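Local coordinates for transcriptional regulator (Streptococcus dysgalactiae, PDB 4YV9), which acts as a receptor for SHP peptide pheromones in quorum sensing and, as a DNA-binding transcriptional regulator, probably adjusts gene expression in response to them, at residues 102-107 with 141-146; 77-82 with 96-101; 112-117 with 151-156; 91-96 with 118-123. All blocks are in the same frame, centred on the assembly; numbering follows the deposited sequence.

Interaction 1: residues 102-107 with 141-146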
loop_
_atom_site.group_PDB
_atom_site.type_symbol
_atom_site.label_atom_id
_atom_site.label_comp_id
_atom_site.label_asym_id
_atom_site.label_seq_id
_atom_site.Cartn_x
_atom_site.Cartn_y
_atom_site.Cartn_z
ATOM N N LYS B 102 -4.798 0.900 -29.172
ATOM C CA LYS B 102 -3.921 1.237 -28.051
ATOM C C LYS B 102 -2.697 0.323 -28.056
ATOM O O LYS B 102 -2.793 -0.819 -27.612
ATOM C CB LYS B 102 -4.678 1.104 -26.728
ATOM C CG LYS B 102 -6.015 1.824 -26.696
ATOM C CD LYS B 102 -5.829 3.320 -26.702
ATOM C CE LYS B 102 -6.272 3.925 -25.380
ATOM N NZ LYS B 102 -5.552 5.199 -25.068
ATOM N N ASP B 103 -1.556 0.820 -28.539
ATOM C CA ASP B 103 -0.436 -0.065 -28.877
ATOM C C ASP B 103 0.095 -0.818 -27.665
ATOM O O ASP B 103 0.185 -2.045 -27.695
ATOM C CB ASP B 103 0.709 0.708 -29.539
ATOM C CG ASP B 103 1.728 -0.213 -30.214
ATOM O OD1 ASP B 103 1.320 -1.129 -30.966
ATOM O OD2 ASP B 103 2.943 -0.031 -29.992
ATOM N N TYR B 104 0.426 -0.101 -26.595
ATOM C CA TYR B 104 1.036 -0.756 -25.442
ATOM C C TYR B 104 0.052 -1.675 -24.730
ATOM O O TYR B 104 0.433 -2.755 -24.274
ATOM C CB TYR B 104 1.592 0.270 -24.456
ATOM C CG TYR B 104 2.507 1.279 -25.106
ATOM C CD1 TYR B 104 3.342 0.912 -26.150
ATOM C CD2 TYR B 104 2.508 2.609 -24.695
ATOM C CE1 TYR B 104 4.162 1.829 -26.758
ATOM C CE2 TYR B 104 3.326 3.531 -25.295
ATOM C CZ TYR B 104 4.150 3.138 -26.323
ATOM O OH TYR B 104 4.964 4.058 -26.929
ATOM N N GLU B 105 -1.205 -1.253 -24.645
ATOM C CA GLU B 105 -2.243 -2.071 -24.028
ATOM C C GLU B 105 -2.469 -3.390 -24.789
ATOM O O GLU B 105 -2.560 -4.454 -24.187
ATOM C CB GLU B 105 -3.562 -1.306 -23.947
ATOM C CG GLU B 105 -3.616 -0.182 -22.880
ATOM C CD GLU B 105 -2.878 1.063 -23.306
ATOM O OE1 GLU B 105 -2.390 1.092 -24.456
ATOM O OE2 GLU B 105 -2.775 2.012 -22.495
ATOM N N SER B 106 -2.584 -3.322 -26.105
ATOM C CA SER B 106 -2.869 -4.544 -26.848
ATOM C C SER B 106 -1.633 -5.419 -26.836
ATOM O O SER B 106 -1.751 -6.633 -26.741
ATOM C CB SER B 106 -3.343 -4.249 -28.274
ATOM O OG SER B 106 -2.412 -3.462 -28.986
ATOM N N THR B 107 -0.448 -4.807 -26.900
ATOM C CA THR B 107 0.794 -5.566 -26.784
ATOM C C THR B 107 0.810 -6.326 -25.456
ATOM O O THR B 107 1.178 -7.496 -25.407
ATOM C CB THR B 107 2.055 -4.661 -26.892
ATOM O OG1 THR B 107 2.245 -4.260 -28.259
ATOM C CG2 THR B 107 3.291 -5.430 -26.425
ATOM N N GLY B 141 5.733 4.807 -13.280
ATOM C CA GLY B 141 4.540 4.800 -12.458
ATOM C C GLY B 141 3.931 3.419 -12.534
ATOM O O GLY B 141 4.521 2.514 -13.115
ATOM N N TYR B 142 2.757 3.262 -11.933
ATOM C CA TYR B 142 2.018 2.000 -11.988
ATOM C C TYR B 142 1.907 1.444 -13.419
ATOM O O TYR B 142 2.134 0.253 -13.656
ATOM C CB TYR B 142 0.629 2.224 -11.388
ATOM C CG TYR B 142 -0.211 0.991 -11.218
ATOM C CD1 TYR B 142 0.040 0.098 -10.189
ATOM C CD2 TYR B 142 -1.292 0.741 -12.064
ATOM C CE1 TYR B 142 -0.750 -1.052 -10.022
ATOM C CE2 TYR B 142 -2.085 -0.383 -11.901
ATOM C CZ TYR B 142 -1.811 -1.277 -10.879
ATOM O OH TYR B 142 -2.601 -2.395 -10.713
ATOM N N TYR B 143 1.567 2.320 -14.362
ATOM C CA TYR B 143 1.431 1.957 -15.787
ATOM C C TYR B 143 2.662 1.247 -16.343
ATOM O O TYR B 143 2.571 0.130 -16.878
ATOM C CB TYR B 143 1.150 3.224 -16.607
ATOM C CG TYR B 143 0.821 3.051 -18.087
ATOM C CD1 TYR B 143 -0.311 2.354 -18.486
ATOM C CD2 TYR B 143 1.598 3.665 -19.072
ATOM C CE1 TYR B 143 -0.652 2.251 -19.816
ATOM C CE2 TYR B 143 1.263 3.565 -20.413
ATOM C CZ TYR B 143 0.137 2.848 -20.775
ATOM O OH TYR B 143 -0.228 2.729 -22.097
ATOM N N GLU B 144 3.817 1.892 -16.215
ATOM C CA GLU B 144 5.042 1.348 -16.788
ATOM C C GLU B 144 5.454 0.069 -16.080
ATOM O O GLU B 144 5.928 -0.873 -16.719
ATOM C CB GLU B 144 6.177 2.385 -16.727
ATOM C CG GLU B 144 6.006 3.557 -17.687
ATOM C CD GLU B 144 5.009 4.618 -17.193
ATOM O OE1 GLU B 144 4.784 4.738 -15.968
ATOM O OE2 GLU B 144 4.439 5.327 -18.046
ATOM N N ILE B 145 5.255 0.028 -14.765
ATOM C CA ILE B 145 5.609 -1.139 -13.967
ATOM C C ILE B 145 4.742 -2.342 -14.357
ATOM O O ILE B 145 5.244 -3.454 -14.526
ATOM C CB ILE B 145 5.454 -0.848 -12.438
ATOM C CG1 ILE B 145 6.419 0.254 -11.989
ATOM C CG2 ILE B 145 5.696 -2.115 -11.615
ATOM C CD1 ILE B 145 6.039 0.837 -10.616
ATOM N N ILE B 146 3.443 -2.121 -14.508
ATOM C CA ILE B 146 2.535 -3.215 -14.873
ATOM C C ILE B 146 2.780 -3.687 -16.317
ATOM O O ILE B 146 2.735 -4.889 -16.620
ATOM C CB ILE B 146 1.071 -2.787 -14.694
ATOM C CG1 ILE B 146 0.771 -2.537 -13.209
ATOM C CG2 ILE B 146 0.102 -3.842 -15.278
ATOM C CD1 ILE B 146 0.897 -3.755 -12.346
#
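Tyr143 reaches out from helix 142-151 and donates its hydroxyl proton to Glu105 of helix 103-113, OH to OE2 being 2.7 Å. The hydroxyl meets OE2 from above the carboxylate, 49° out of its plane, and the phenol ring is turned 40° from that plane. The same oxygen lies in the plane of the Tyr104 ring, at its edge, 3.8 Å from CD2, so two residues of helix 103-113 receive one phenol end. Glu105 gets there by a bend at chi2 (77°) that swings its carboxylate back toward the other helix; the span is wide, with CA of Tyr104 and CA of Glu144 9.8 Å apart. In the second shell Tyr104 stacks on Tyr133, while Phe73 meets the Tyr143 ring edge-to-face. Glu144 OE2 sits in plane at the Tyr143 ring edge and is held by Tyr133 and, in a salt bridge, by Lys16 of the second subunit; its OE1 takes the amide of the N-cap residue Gly141, N to OE1 being 2.9 Å. This is a buried polar bridge between two helices of the all-helical, TPR-like C-terminal domain of Rgg regulators.

Interaction 2: residues 77-82 with 96-101; sequences LSRVRK and LEDYAH
Arg79 of helix 72-85 extends its guanidinium toward Asp98 and Tyr99: Asp98 OD2 meets the guanidinium near its plane, and Arg79 NH1 lies at the edge of the Tyr99 ring. OD2 of Asp98 is off the side that carries the two terminal nitrogens, 4.2 Å from NH1 and 4.5 Å from NH2 of Arg79. This is too long for a salt bridge, though the opposite charges probably still attract. The other carboxylate oxygen is turned away, with OD1 of Asp98 6.0 Å from NH1 of Arg79. Tyr99 CE1 is 4.4 Å from Arg79 NH1, and because the nitrogen sits near the ring plane the geometry is not that of a cation-pi pair. A bend at chi3 (71°) in the otherwise extended arginine turns its end to this position, where NH2 also has a weak hydrogen bond to Tyr83. The opposing backbone is itself loosely bonded, with a weak hydrogen bond of 3.4 Å from Tyr99 N to Leu96 O. Tyr99 also rests on Ile109 of helix 103-113. Beneath this surface contact, Val80 packs on Leu92 and Leu95 of helix 89-98 and on Ile112 of helix 103-113, so helix 72-85 lies against both of its successors.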
loop_
_atom_site.group_PDB
_atom_site.type_symbol
_atom_site.label_atom_id
_atom_site.label_comp_id
_atom_site.label_asym_id
_atom_site.label_seq_id
_atom_site.Cartn_x
_atom_site.Cartn_y
_atom_site.Cartn_z
ATOM N N LEU B 77 -7.156 -3.764 -16.625
ATOM C CA LEU B 77 -6.582 -4.793 -15.765
ATOM C C LEU B 77 -7.635 -5.672 -15.101
ATOM O O LEU B 77 -7.439 -6.877 -14.968
ATOM C CB LEU B 77 -5.712 -4.163 -14.690
ATOM C CG LEU B 77 -4.462 -3.486 -15.232
ATOM C CD1 LEU B 77 -3.614 -2.909 -14.107
ATOM C CD2 LEU B 77 -3.694 -4.497 -16.004
ATOM N N SER B 78 -8.735 -5.062 -14.670
ATOM C CA SER B 78 -9.788 -5.787 -13.978
ATOM C C SER B 78 -10.470 -6.794 -14.902
ATOM O O SER B 78 -10.712 -7.928 -14.504
ATOM C CB SER B 78 -10.810 -4.808 -13.400
ATOM O OG SER B 78 -11.321 -3.966 -14.414
ATOM N N ARG B 79 -10.770 -6.379 -16.130
ATOM C CA ARG B 79 -11.323 -7.274 -17.143
ATOM C C ARG B 79 -10.383 -8.455 -17.419
ATOM O O ARG B 79 -10.779 -9.616 -17.291
ATOM C CB ARG B 79 -11.598 -6.515 -18.448
ATOM C CG ARG B 79 -12.676 -5.431 -18.351
ATOM C CD ARG B 79 -13.041 -4.868 -19.731
ATOM N NE ARG B 79 -13.782 -5.846 -20.534
ATOM C CZ ARG B 79 -14.125 -5.682 -21.813
ATOM N NH1 ARG B 79 -13.795 -4.567 -22.458
ATOM N NH2 ARG B 79 -14.793 -6.638 -22.452
ATOM N N VAL B 80 -9.138 -8.141 -17.788
ATOM C CA VAL B 80 -8.106 -9.139 -18.080
ATOM C C VAL B 80 -7.958 -10.130 -16.929
ATOM O O VAL B 80 -7.782 -11.334 -17.134
ATOM C CB VAL B 80 -6.731 -8.463 -18.351
ATOM C CG1 VAL B 80 -5.658 -9.507 -18.611
ATOM C CG2 VAL B 80 -6.826 -7.501 -19.522
ATOM N N ARG B 81 -8.063 -9.592 -15.718
ATOM C CA ARG B 81 -7.906 -10.336 -14.474
ATOM C C ARG B 81 -8.821 -11.539 -14.350
ATOM O O ARG B 81 -8.376 -12.660 -14.095
ATOM C CB ARG B 81 -8.167 -9.406 -13.289
ATOM C CG ARG B 81 -6.935 -9.080 -12.502
ATOM C CD ARG B 81 -6.628 -10.208 -11.545
ATOM N NE ARG B 81 -7.563 -10.294 -10.426
ATOM C CZ ARG B 81 -7.556 -11.275 -9.528
ATOM N NH1 ARG B 81 -6.671 -12.258 -9.623
ATOM N NH2 ARG B 81 -8.434 -11.275 -8.536
ATOM N N LYS B 82 -10.110 -11.285 -14.504
ATOM C CA LYS B 82 -11.102 -12.312 -14.272
ATOM C C LYS B 82 -11.145 -13.308 -15.426
ATOM O O LYS B 82 -11.546 -14.448 -15.238
ATOM C CB LYS B 82 -12.466 -11.666 -14.029
ATOM C CG LYS B 82 -12.477 -10.807 -12.762
ATOM C CD LYS B 82 -13.048 -9.415 -13.002
ATOM C CE LYS B 82 -12.575 -8.428 -11.937
ATOM N NZ LYS B 82 -13.224 -8.664 -10.611
ATOM N N LEU B 96 -8.941 -7.978 -26.939
ATOM C CA LEU B 96 -7.804 -7.608 -27.763
ATOM C C LEU B 96 -8.209 -6.830 -29.027
ATOM O O LEU B 96 -7.480 -5.942 -29.464
ATOM C CB LEU B 96 -7.019 -8.874 -28.136
ATOM C CG LEU B 96 -5.755 -8.704 -28.966
ATOM C CD1 LEU B 96 -4.758 -7.795 -28.251
ATOM C CD2 LEU B 96 -5.137 -10.065 -29.267
ATOM N N GLU B 97 -9.345 -7.161 -29.632
ATOM C CA GLU B 97 -9.799 -6.372 -30.780
ATOM C C GLU B 97 -10.297 -5.015 -30.299
ATOM O O GLU B 97 -10.113 -3.998 -30.969
ATOM C CB GLU B 97 -10.899 -7.090 -31.587
ATOM C CG GLU B 97 -11.324 -6.289 -32.829
ATOM C CD GLU B 97 -12.356 -6.988 -33.716
ATOM O OE1 GLU B 97 -12.791 -8.117 -33.392
ATOM O OE2 GLU B 97 -12.736 -6.391 -34.748
ATOM N N ASP B 98 -10.918 -5.007 -29.124
ATOM C CA ASP B 98 -11.409 -3.774 -28.521
ATOM C C ASP B 98 -10.293 -2.759 -28.257
ATOM O O ASP B 98 -10.541 -1.553 -28.234
ATOM C CB ASP B 98 -12.148 -4.082 -27.216
ATOM C CG ASP B 98 -13.602 -4.430 -27.443
ATOM O OD1 ASP B 98 -14.164 -3.961 -28.454
ATOM O OD2 ASP B 98 -14.180 -5.166 -26.615
ATOM N N TYR B 99 -9.067 -3.242 -28.063
ATOM C CA TYR B 99 -7.964 -2.355 -27.693
ATOM C C TYR B 99 -6.905 -2.210 -28.774
ATOM O O TYR B 99 -5.791 -1.788 -28.485
ATOM C CB TYR B 99 -7.298 -2.844 -26.404
ATOM C CG TYR B 99 -8.067 -2.467 -25.157
ATOM C CD1 TYR B 99 -9.117 -3.246 -24.716
ATOM C CD2 TYR B 99 -7.736 -1.330 -24.421
ATOM C CE1 TYR B 99 -9.830 -2.917 -23.587
ATOM C CE2 TYR B 99 -8.447 -0.986 -23.275
ATOM C CZ TYR B 99 -9.494 -1.789 -22.867
ATOM O OH TYR B 99 -10.230 -1.492 -21.747
ATOM N N ALA B 100 -7.257 -2.538 -30.015
ATOM C CA ALA B 100 -6.288 -2.559 -31.107
ATOM C C ALA B 100 -5.670 -1.188 -31.384
ATOM O O ALA B 100 -4.543 -1.097 -31.870
ATOM C CB ALA B 100 -6.939 -3.107 -32.373
ATOM N N HIS B 101 -6.402 -0.126 -31.063
ATOM C CA HIS B 101 -5.921 1.235 -31.302
ATOM C C HIS B 101 -4.972 1.717 -30.205
ATOM O O HIS B 101 -4.409 2.809 -30.297
ATOM C CB HIS B 101 -7.105 2.200 -31.435
ATOM C CG HIS B 101 -7.997 2.240 -30.229
ATOM N ND1 HIS B 101 -8.882 1.226 -29.923
ATOM C CD2 HIS B 101 -8.150 3.177 -29.265
ATOM C CE1 HIS B 101 -9.533 1.534 -28.816
ATOM N NE2 HIS B 101 -9.111 2.713 -28.397
#

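Interaction 3: residues 112-117 with 151-156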
loop_
_atom_site.group_PDB
_atom_site.type_symbol
_atom_site.label_atom_id
_atom_site.label_comp_id
_atom_site.label_asym_id
_atom_site.label_seq_id
_atom_site.Cartn_x
_atom_site.Cartn_y
_atom_site.Cartn_z
ATOM N N ILE B 112 -0.322 -11.413 -22.139
ATOM C CA ILE B 112 -1.080 -12.132 -21.120
ATOM C C ILE B 112 -1.812 -13.298 -21.742
ATOM O O ILE B 112 -1.792 -14.415 -21.220
ATOM C CB ILE B 112 -2.097 -11.215 -20.409
ATOM C CG1 ILE B 112 -1.370 -10.210 -19.531
ATOM C CG2 ILE B 112 -3.078 -12.037 -19.576
ATOM C CD1 ILE B 112 -2.182 -8.966 -19.253
ATOM N N LEU B 113 -2.460 -13.026 -22.868
ATOM C CA LEU B 113 -3.222 -14.040 -23.589
ATOM C C LEU B 113 -2.357 -15.215 -24.037
ATOM O O LEU B 113 -2.848 -16.341 -24.141
ATOM C CB LEU B 113 -3.916 -13.412 -24.800
ATOM C CG LEU B 113 -4.603 -14.336 -25.805
ATOM C CD1 LEU B 113 -5.683 -15.137 -25.125
ATOM C CD2 LEU B 113 -5.172 -13.523 -26.944
ATOM N N SER B 114 -1.077 -14.960 -24.306
ATOM C CA SER B 114 -0.161 -16.021 -24.732
ATOM C C SER B 114 0.052 -17.067 -23.639
ATOM O O SER B 114 0.472 -18.190 -23.925
ATOM C CB SER B 114 1.196 -15.446 -25.140
ATOM O OG SER B 114 1.874 -14.934 -24.008
ATOM N N SER B 115 -0.228 -16.695 -22.389
ATOM C CA SER B 115 -0.056 -17.611 -21.262
ATOM C C SER B 115 -1.182 -18.626 -21.135
ATOM O O SER B 115 -1.107 -19.528 -20.307
ATOM C CB SER B 115 0.076 -16.838 -19.946
ATOM O OG SER B 115 1.437 -16.590 -19.628
ATOM N N ILE B 116 -2.227 -18.480 -21.945
ATOM C CA ILE B 116 -3.312 -19.453 -21.959
ATOM C C ILE B 116 -3.669 -19.870 -23.387
ATOM O O ILE B 116 -4.483 -20.775 -23.603
ATOM C CB ILE B 116 -4.574 -18.908 -21.271
ATOM C CG1 ILE B 116 -5.201 -17.803 -22.112
ATOM C CG2 ILE B 116 -4.258 -18.396 -19.864
ATOM C CD1 ILE B 116 -6.449 -17.254 -21.498
ATOM N N GLU B 117 -3.066 -19.196 -24.359
ATOM C CA GLU B 117 -3.252 -19.537 -25.768
ATOM C C GLU B 117 -2.036 -19.049 -26.551
ATOM O O GLU B 117 -2.045 -17.945 -27.096
ATOM C CB GLU B 117 -4.547 -18.924 -26.312
ATOM C CG GLU B 117 -4.856 -19.234 -27.761
ATOM C CD GLU B 117 -5.223 -20.689 -27.980
ATOM O OE1 GLU B 117 -5.597 -21.376 -27.000
ATOM O OE2 GLU B 117 -5.140 -21.139 -29.141
ATOM N N CYS B 151 4.773 -8.058 -19.682
ATOM C CA CYS B 151 5.377 -8.326 -20.989
ATOM C C CYS B 151 6.770 -8.948 -20.889
ATOM O O CYS B 151 7.401 -9.212 -21.912
ATOM C CB CYS B 151 5.455 -7.037 -21.813
ATOM S SG CYS B 151 3.824 -6.416 -22.279
ATOM N N SER B 152 7.236 -9.188 -19.664
ATOM C CA SER B 152 8.623 -9.603 -19.417
ATOM C C SER B 152 9.025 -10.877 -20.151
ATOM O O SER B 152 10.186 -11.054 -20.531
ATOM C CB SER B 152 8.862 -9.788 -17.914
ATOM O OG SER B 152 8.906 -8.520 -17.258
ATOM N N ARG B 153 8.074 -11.778 -20.354
ATOM C CA ARG B 153 8.412 -13.039 -21.016
ATOM C C ARG B 153 8.814 -12.848 -22.475
ATOM O O ARG B 153 9.352 -13.762 -23.101
ATOM C CB ARG B 153 7.247 -14.018 -20.927
ATOM C CG ARG B 153 7.346 -14.990 -19.759
ATOM C CD ARG B 153 6.110 -15.845 -19.738
ATOM N NE ARG B 153 4.960 -14.971 -19.931
ATOM C CZ ARG B 153 3.946 -15.223 -20.748
ATOM N NH1 ARG B 153 3.918 -16.351 -21.468
ATOM N NH2 ARG B 153 2.961 -14.330 -20.844
ATOM N N PHE B 154 8.552 -11.668 -23.025
ATOM C CA PHE B 154 8.848 -11.439 -24.430
ATOM C C PHE B 154 9.955 -10.414 -24.648
ATOM O O PHE B 154 10.230 -10.035 -25.781
ATOM C CB PHE B 154 7.573 -11.027 -25.153
ATOM C CG PHE B 154 6.506 -12.082 -25.106
ATOM C CD1 PHE B 154 6.513 -13.126 -26.022
ATOM C CD2 PHE B 154 5.525 -12.054 -24.127
ATOM C CE1 PHE B 154 5.542 -14.113 -25.977
ATOM C CE2 PHE B 154 4.551 -13.033 -24.073
ATOM C CZ PHE B 154 4.558 -14.066 -25.002
ATOM N N ILE B 155 10.591 -9.983 -23.558
ATOM C CA ILE B 155 11.745 -9.088 -23.617
ATOM C C ILE B 155 13.053 -9.877 -23.474
ATOM O O ILE B 155 13.169 -10.730 -22.590
ATOM C CB ILE B 155 11.654 -8.006 -22.513
ATOM C CG1 ILE B 155 10.293 -7.310 -22.587
ATOM C CG2 ILE B 155 12.813 -7.017 -22.628
ATOM C CD1 ILE B 155 9.964 -6.365 -21.428
ATOM N N ASN B 156 14.034 -9.617 -24.341
ATOM C CA ASN B 156 15.289 -10.356 -24.248
ATOM C C ASN B 156 15.934 -10.044 -22.908
ATOM O O ASN B 156 15.768 -8.934 -22.388
ATOM C CB ASN B 156 16.225 -10.028 -25.419
ATOM C CG ASN B 156 16.704 -8.590 -25.405
ATOM O OD1 ASN B 156 15.959 -7.674 -25.759
ATOM N ND2 ASN B 156 17.958 -8.384 -25.009
#
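Ser114 and Ser115, following helix 103-113 in the chain, meet Arg153 and Phe154 from the turn after helix 142-151, and most of the approach is polar. Ser115 OG sits over one face of the Arg153 guanidinium, 3.0 Å from NH2 and 3.1 Å from CZ of Arg153; because the N-H bonds lie in the guanidinium plane, they do not point at the oxygen and no hydrogen bond results. Phe154 CE2 lies over the opposite face, so Ser115 and Phe154 sandwich the group. The arginine chain bends at chi3 (-45°), and its NH2 gives a weak hydrogen bond to Ala111 O. Ser114 OG bonds to the same carbonyl, and its distance to Arg153 NH2 is 3.4 Å. Both segments belong to the C-terminal domain of the TPR clan, built of successive packed helices; here residues 112-117 meet the short 3-10 turn leading from helix 142-151 to helix 157-169. The turn is held by Phe154 N to Cys151 O, 2.9 Å. Among the van der Waals contacts, Ser114 OG lies in the plane of the Phe154 ring at its edge, a tight 3.0 Å from CZ, where the slightly positive ring hydrogens probably favour the oxygen. Phe154 also packs on Val127 and Pro122. Toward the bound peptide, Ser115 and Ile112 both lie against a modified side chain.

Interaction 4: residues 91-96 with 118-123; sequences KLLKLL and PTVEPS
Val120 presents its two methyl groups to two leucines one turn apart on helix 89-98. Its CG1 lies 4.2 Å from Leu96 CD2, and its CG2 lies 4.3 Å from Leu93 CD2, so the branched end meets both leucines. A chi1 of 178° sets CG1 of the valine opposite the backbone N, leaving one methyl for each leucine; the CA atoms of Leu93 and Val120 stay 9.2 Å apart, and only side-chain ends meet. Leu96 leaves its helix toward the loop, and its CD2 makes the contact on the inner side, where Leu96 also packs on Ile109 and Ser106 of helix 103-113. Leu93 sets off alongside the loop and only its end comes nearer; it also packs on Leu113. The outer side is looser: Leu93 and Val120 remain partly exposed, and the neighbouring Lys94 and Thr119 are exposed. Farther along the loop, Ser123 is the N-cap of helix 124-136: its side chain caps a backbone N of that helix while Glu126 OE1 accepts Ser123 N, a reciprocal pair consistent with a capping box. No hydrogen bond or charge pair links helix 89-98 to this loop, so dispersion and exclusion of water from three branched side chains account for the contact, with little directional preference.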
loop_
_atom_site.group_PDB
_atom_site.type_symbol
_atom_site.label_atom_id
_atom_site.label_comp_id
_atom_site.label_asym_id
_atom_site.label_seq_id
_atom_site.Cartn_x
_atom_site.Cartn_y
_atom_site.Cartn_z
ATOM N N LYS B 91 -13.023 -14.354 -24.804
ATOM C CA LYS B 91 -13.342 -12.935 -24.718
ATOM C C LYS B 91 -12.094 -12.092 -24.459
ATOM O O LYS B 91 -12.131 -10.872 -24.607
ATOM C CB LYS B 91 -14.426 -12.699 -23.671
ATOM C CG LYS B 91 -14.092 -13.278 -22.331
ATOM C CD LYS B 91 -15.165 -12.969 -21.307
ATOM C CE LYS B 91 -16.466 -13.689 -21.559
ATOM N NZ LYS B 91 -17.434 -13.331 -20.485
ATOM N N LEU B 92 -10.981 -12.739 -24.114
ATOM C CA LEU B 92 -9.686 -12.054 -24.129
ATOM C C LEU B 92 -9.335 -11.741 -25.572
ATOM O O LEU B 92 -8.679 -10.750 -25.869
ATOM C CB LEU B 92 -8.584 -12.898 -23.489
ATOM C CG LEU B 92 -8.472 -12.852 -21.966
ATOM C CD1 LEU B 92 -7.676 -14.042 -21.488
ATOM C CD2 LEU B 92 -7.818 -11.544 -21.486
ATOM N N LEU B 93 -9.794 -12.604 -26.471
ATOM C CA LEU B 93 -9.566 -12.427 -27.897
ATOM C C LEU B 93 -10.216 -11.171 -28.480
ATOM O O LEU B 93 -9.601 -10.476 -29.278
ATOM C CB LEU B 93 -10.050 -13.664 -28.658
ATOM C CG LEU B 93 -9.035 -14.805 -28.619
ATOM C CD1 LEU B 93 -9.531 -16.073 -29.341
ATOM C CD2 LEU B 93 -7.733 -14.312 -29.207
ATOM N N LYS B 94 -11.452 -10.868 -28.104
ATOM C CA LYS B 94 -12.047 -9.634 -28.606
ATOM C C LYS B 94 -11.865 -8.462 -27.653
ATOM O O LYS B 94 -12.078 -7.305 -28.032
ATOM C CB LYS B 94 -13.513 -9.843 -28.944
ATOM C CG LYS B 94 -13.682 -10.196 -30.426
ATOM C CD LYS B 94 -13.797 -11.681 -30.640
ATOM C CE LYS B 94 -14.783 -11.957 -31.766
ATOM N NZ LYS B 94 -15.018 -13.402 -31.961
ATOM N N LEU B 95 -11.424 -8.756 -26.434
ATOM C CA LEU B 95 -10.896 -7.699 -25.576
ATOM C C LEU B 95 -9.713 -7.097 -26.315
ATOM O O LEU B 95 -9.518 -5.886 -26.340
ATOM C CB LEU B 95 -10.472 -8.234 -24.207
ATOM C CG LEU B 95 -9.900 -7.205 -23.222
ATOM C CD1 LEU B 95 -10.951 -6.161 -22.901
ATOM C CD2 LEU B 95 -9.414 -7.870 -21.949
ATOM N N LEU B 96 -8.941 -7.978 -26.939
ATOM C CA LEU B 96 -7.804 -7.608 -27.763
ATOM C C LEU B 96 -8.209 -6.830 -29.027
ATOM O O LEU B 96 -7.480 -5.942 -29.464
ATOM C CB LEU B 96 -7.019 -8.874 -28.136
ATOM C CG LEU B 96 -5.755 -8.704 -28.966
ATOM C CD1 LEU B 96 -4.758 -7.795 -28.251
ATOM C CD2 LEU B 96 -5.137 -10.065 -29.267
ATOM N N PRO B 118 -0.989 -19.884 -26.619
ATOM C CA PRO B 118 0.329 -19.481 -27.123
ATOM C C PRO B 118 0.328 -19.069 -28.602
ATOM O O PRO B 118 1.283 -18.436 -29.039
ATOM C CB PRO B 118 1.176 -20.741 -26.905
ATOM C CG PRO B 118 0.198 -21.858 -27.021
ATOM C CD PRO B 118 -1.079 -21.344 -26.415
ATOM N N THR B 119 -0.713 -19.421 -29.352
ATOM C CA THR B 119 -0.837 -19.008 -30.752
ATOM C C THR B 119 -0.765 -17.464 -30.925
ATOM O O THR B 119 -0.282 -16.956 -31.941
ATOM C CB THR B 119 -2.146 -19.566 -31.351
ATOM O OG1 THR B 119 -1.874 -20.812 -32.016
ATOM C CG2 THR B 119 -2.765 -18.605 -32.331
ATOM N N VAL B 120 -1.225 -16.726 -29.923
ATOM C CA VAL B 120 -1.098 -15.271 -29.945
ATOM C C VAL B 120 0.117 -14.806 -29.129
ATOM O O VAL B 120 0.202 -15.081 -27.947
ATOM C CB VAL B 120 -2.360 -14.575 -29.384
ATOM C CG1 VAL B 120 -2.162 -13.061 -29.380
ATOM C CG2 VAL B 120 -3.595 -14.956 -30.184
ATOM N N GLU B 121 1.050 -14.105 -29.765
ATOM C CA GLU B 121 2.172 -13.487 -29.049
ATOM C C GLU B 121 2.422 -12.083 -29.579
ATOM O O GLU B 121 2.198 -11.821 -30.763
ATOM C CB GLU B 121 3.450 -14.317 -29.196
ATOM C CG GLU B 121 3.384 -15.707 -28.612
ATOM C CD GLU B 121 4.710 -16.419 -28.698
ATOM O OE1 GLU B 121 5.569 -15.970 -29.485
ATOM O OE2 GLU B 121 4.894 -17.424 -27.977
ATOM N N PRO B 122 2.902 -11.178 -28.719
ATOM C CA PRO B 122 3.269 -9.881 -29.289
ATOM C C PRO B 122 4.450 -10.066 -30.221
ATOM O O PRO B 122 5.293 -10.918 -29.947
ATOM C CB PRO B 122 3.639 -9.030 -28.060
ATOM C CG PRO B 122 4.001 -10.016 -27.004
ATOM C CD PRO B 122 3.154 -11.248 -27.267
ATOM N N SER B 123 4.488 -9.326 -31.324
ATOM C CA SER B 123 5.618 -9.402 -32.248
ATOM C C SER B 123 6.863 -8.773 -31.621
ATOM O O SER B 123 6.759 -7.984 -30.672
ATOM C CB SER B 123 5.293 -8.690 -33.560
ATOM O OG SER B 123 5.333 -7.283 -33.362
#

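How the interactions relate
All four contacts join the helices from 72-85 to 142-151 and the loops between and after them. Interactions 2 and 4 share Leu96, with centres about 9 Å apart, and meet again where Arg79 NH1 lies 3.3 Å from Leu95 CD1. Interactions 3 and 4, centres about 10 Å apart, join through Phe154 CE1 and Glu121 CD at 3.7 Å. Helix 103-113 carries one side of both interaction 1 and interaction 3, their centres about 13 Å apart. Leu77 ties interaction 2 to interaction 1, its CD2 3.9 Å from Ile146 CG2. Residues of interactions 1, 2 and 3 touch the bound peptide, and interaction 1 also contacts the second subunit, through Glu105, Tyr142, Tyr143 and Glu144.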